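Local coordinates for protein putative protease (Parabacteroides distasonis ATCC 8503, PDB 3KD4) that is of unknown function but is probably an exported hydrolase, possibly a protease, at residues A[395-400]-A[423-428]. Residues are numbered along the deposited sequence; the frame is centred on the assembly and turned at random.
Sequences PAISAG and IREEVT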
ATOM      1  N   PRO A 395      -5.915  26.209 -18.019  1.00 26.08           N
ATOM      2  CA  PRO A 395      -5.156  24.961 -17.816  1.00 25.66           C
ATOM      3  C   PRO A 395      -5.467  24.247 -16.501  1.00 25.31           C
ATOM      4  O   PRO A 395      -5.662  24.890 -15.483  1.00 25.26           O
ATOM      5  CB  PRO A 395      -3.702  25.426 -17.841  1.00 25.86           C
ATOM      6  CG  PRO A 395      -3.750  26.870 -17.493  1.00 26.34           C
ATOM      7  CD  PRO A 395      -5.048  27.405 -18.011  1.00 25.99           C
ATOM      8  N   ALA A 396      -5.518  22.924 -16.528  1.00 25.34           N
ATOM      9  CA  ALA A 396      -5.676  22.138 -15.305  1.00 25.34           C
ATOM     10  C   ALA A 396      -4.404  22.220 -14.493  1.00 25.45           C
ATOM     11  O   ALA A 396      -3.321  22.349 -15.058  1.00 25.52           O
ATOM     12  CB  ALA A 396      -5.971  20.698 -15.649  1.00 24.67           C
ATOM     13  N   ILE A 397      -4.523  22.159 -13.177  1.00 25.71           N
ATOM     14  CA  ILE A 397      -3.344  22.029 -12.326  1.00 26.23           C
ATOM     15  C   ILE A 397      -3.039  20.540 -12.167  1.00 26.98           C
ATOM     16  O   ILE A 397      -3.859  19.713 -12.550  1.00 26.15           O
ATOM     17  CB  ILE A 397      -3.548  22.683 -10.954  1.00 26.10           C
ATOM     18  CG1 ILE A 397      -4.560  21.900 -10.105  1.00 25.03           C
ATOM     19  CG2 ILE A 397      -3.978  24.128 -11.126  1.00 26.84           C
ATOM     20  CD1 ILE A 397      -4.563  22.305  -8.657  1.00 24.32           C
ATOM     21  N   SER A 398      -1.876  20.220 -11.579  1.00 28.27           N
ATOM     22  CA  SER A 398      -1.386  18.833 -11.419  1.00 29.36           C
ATOM     23  C   SER A 398      -1.663  18.202 -10.073  1.00 29.30           C
ATOM     24  O   SER A 398      -2.050  17.031  -9.982  1.00 30.88           O
ATOM     25  CB  SER A 398       0.127  18.816 -11.561  1.00 29.61           C
ATOM     26  OG  SER A 398       0.507  19.535 -12.698  1.00 32.90           O
ATOM     27  N   ALA A 399      -1.391  18.970  -9.025  1.00 28.92           N
ATOM     28  CA  ALA A 399      -1.501  18.497  -7.658  1.00 27.93           C
ATOM     29  C   ALA A 399      -2.963  18.285  -7.281  1.00 27.63           C
ATOM     30  O   ALA A 399      -3.855  18.965  -7.783  1.00 27.71           O
ATOM     31  CB  ALA A 399      -0.847  19.500  -6.712  1.00 27.40           C
ATOM     32  N   GLY A 400      -3.209  17.332  -6.387  1.00 26.93           N
ATOM     33  CA  GLY A 400      -4.541  17.116  -5.866  1.00 26.13           C
ATOM     34  C   GLY A 400      -5.362  16.160  -6.710  1.00 25.88           C
ATOM     35  O   GLY A 400      -4.823  15.194  -7.266  1.00 24.65           O
ATOM     36  N   ILE A 423      -9.996  16.457   0.753  1.00 19.69           N
ATOM     37  CA  ILE A 423      -9.286  17.478   0.036  1.00 20.75           C
ATOM     38  C   ILE A 423     -10.132  18.739  -0.081  1.00 21.89           C
ATOM     39  O   ILE A 423     -11.398  18.692  -0.077  1.00 21.02           O
ATOM     40  CB  ILE A 423      -8.868  16.961  -1.375  1.00 21.63           C
ATOM     41  CG1 ILE A 423      -7.752  17.836  -1.958  1.00 23.28           C
ATOM     42  CG2 ILE A 423     -10.119  16.868  -2.301  1.00 20.90           C
ATOM     43  CD1 ILE A 423      -6.691  17.075  -2.723  1.00 25.15           C
ATOM     44  N   ARG A 424      -9.411  19.853  -0.158  1.00 22.53           N
ATOM     45  CA  ARG A 424      -9.994  21.153  -0.437  0.50 23.00           C
ATOM     46  C   ARG A 424      -9.066  21.868  -1.388  1.00 22.77           C
ATOM     47  O   ARG A 424      -7.865  22.055  -1.081  1.00 22.65           O
ATOM     48  CB  ARG A 424     -10.131  21.986   0.829  0.50 23.94           C
ATOM     49  CG  ARG A 424     -10.921  21.344   1.944  0.50 27.39           C
ATOM     50  CD  ARG A 424     -10.839  22.186   3.222  0.50 31.01           C
ATOM     51  NE  ARG A 424     -11.839  23.247   3.333  0.50 33.15           N
ATOM     52  CZ  ARG A 424     -11.662  24.478   2.880  0.50 35.36           C
ATOM     53  NH1 ARG A 424     -10.531  24.785   2.267  0.50 36.72           N
ATOM     54  NH2 ARG A 424     -12.611  25.395   3.041  0.50 36.35           N
ATOM     55  N   GLU A 425      -9.595  22.270  -2.544  1.00 21.82           N
ATOM     56  CA  GLU A 425      -8.769  22.959  -3.537  1.00 22.47           C
ATOM     57  C   GLU A 425      -9.397  24.261  -4.002  1.00 22.33           C
ATOM     58  O   GLU A 425     -10.614  24.347  -4.172  1.00 21.03           O
ATOM     59  CB  GLU A 425      -8.506  22.081  -4.755  1.00 22.67           C
ATOM     60  CG  GLU A 425      -8.262  20.650  -4.447  1.00 22.33           C
ATOM     61  CD  GLU A 425      -7.686  19.871  -5.598  1.00 25.52           C
ATOM     62  OE1 GLU A 425      -7.457  20.440  -6.697  1.00 26.46           O
ATOM     63  OE2 GLU A 425      -7.456  18.658  -5.385  1.00 27.61           O
ATOM     64  N   GLU A 426      -8.551  25.263  -4.203  1.00 22.62           N
ATOM     65  CA  GLU A 426      -8.965  26.505  -4.823  1.00 23.88           C
ATOM     66  C   GLU A 426      -7.968  26.878  -5.899  1.00 24.06           C
ATOM     67  O   GLU A 426      -6.759  26.945  -5.627  1.00 23.88           O
ATOM     68  CB  GLU A 426      -9.053  27.614  -3.803  1.00 24.26           C
ATOM     69  CG  GLU A 426      -9.344  28.960  -4.436  1.00 28.89           C
ATOM     70  CD  GLU A 426      -9.260  30.085  -3.436  1.00 35.28           C
ATOM     71  OE1 GLU A 426      -8.159  30.299  -2.870  1.00 39.90           O
ATOM     72  OE2 GLU A 426     -10.297  30.732  -3.199  1.00 38.92           O
ATOM     73  N   VAL A 427      -8.465  27.109  -7.119  1.00 23.09           N
ATOM     74  CA  VAL A 427      -7.608  27.526  -8.216  1.00 23.17           C
ATOM     75  C   VAL A 427      -8.159  28.846  -8.766  1.00 23.26           C
ATOM     76  O   VAL A 427      -9.335  28.916  -9.150  1.00 22.48           O
ATOM     77  CB  VAL A 427      -7.531  26.473  -9.349  1.00 22.87           C
ATOM     78  CG1 VAL A 427      -6.537  26.941 -10.448  1.00 22.87           C
ATOM     79  CG2 VAL A 427      -7.122  25.106  -8.777  1.00 22.67           C
ATOM     80  N   THR A 428      -7.308  29.871  -8.795  1.00 23.36           N
ATOM     81  CA  THR A 428      -7.682  31.195  -9.270  1.00 23.96           C
ATOM     82  C   THR A 428      -6.987  31.508 -10.579  1.00 24.07           C
ATOM     83  O   THR A 428      -5.762  31.537 -10.637  1.00 24.39           O
ATOM     84  CB  THR A 428      -7.319  32.249  -8.251  1.00 23.36           C
ATOM     85  OG1 THR A 428      -8.064  31.997  -7.062  1.00 24.45           O
ATOM     86  CG2 THR A 428      -7.649  33.673  -8.771  1.00 24.72           C
TER
HETATM   87  O   HOH W   1      -6.343  18.981  -8.440  1.00 22.79           O
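Ile397 and Val427 make the apolar half of this contact. Ile397 CD1 lies 3.8 Å from Val427 CG2, and Ile397 CG2 sits 3.9 Å from Val427 CG1. The two side chains pass one another in opposing senses. A chi1 of 70° sets CG1 of Ile397 between the backbone N and the carbonyl carbon, and both branches, CG2 and the CD1 that ends CG1, meet Val427. At the start of the strand, Ile423 CD1 packs 3.8 Å from Gly400 CA.

Residues 423-428 begin the strand 423-433, an inner strand of a five-stranded mixed sheet, between strands 370-380 and 465-474. Residues 395-400 belong to the loop that follows strand 389-393. The loop lies over one face of the sheet, and residues 397-400 run almost opposite to residues 423-427, 167° apart. No direct hydrogen bond joins the two segments. Both belong to the DUF3858 region of the chain. Trp494 of helix 481-495 also touches Glu425 and Val427.

The polar link is Glu425. Its chain is extended beyond CG, which carries the carboxylate up to the loop. One water is hydrogen-bonded to Glu425 OE1 (2.5 Å) and to Ala399 O (2.6 Å) and bridges strand and loop. The other oxygen accepts a hydrogen bond from Ile401 N. Glu425 OE2 also lies 3.3 Å from Gly400 CA. A side chain on Gly400 would clash with this oxygen, and the backbone conformation of Gly400 would also press a CB against Ala399 O. An alanine at Glu425 would probably leave Ile401 N without its acceptor and the bridging water without its strand anchor.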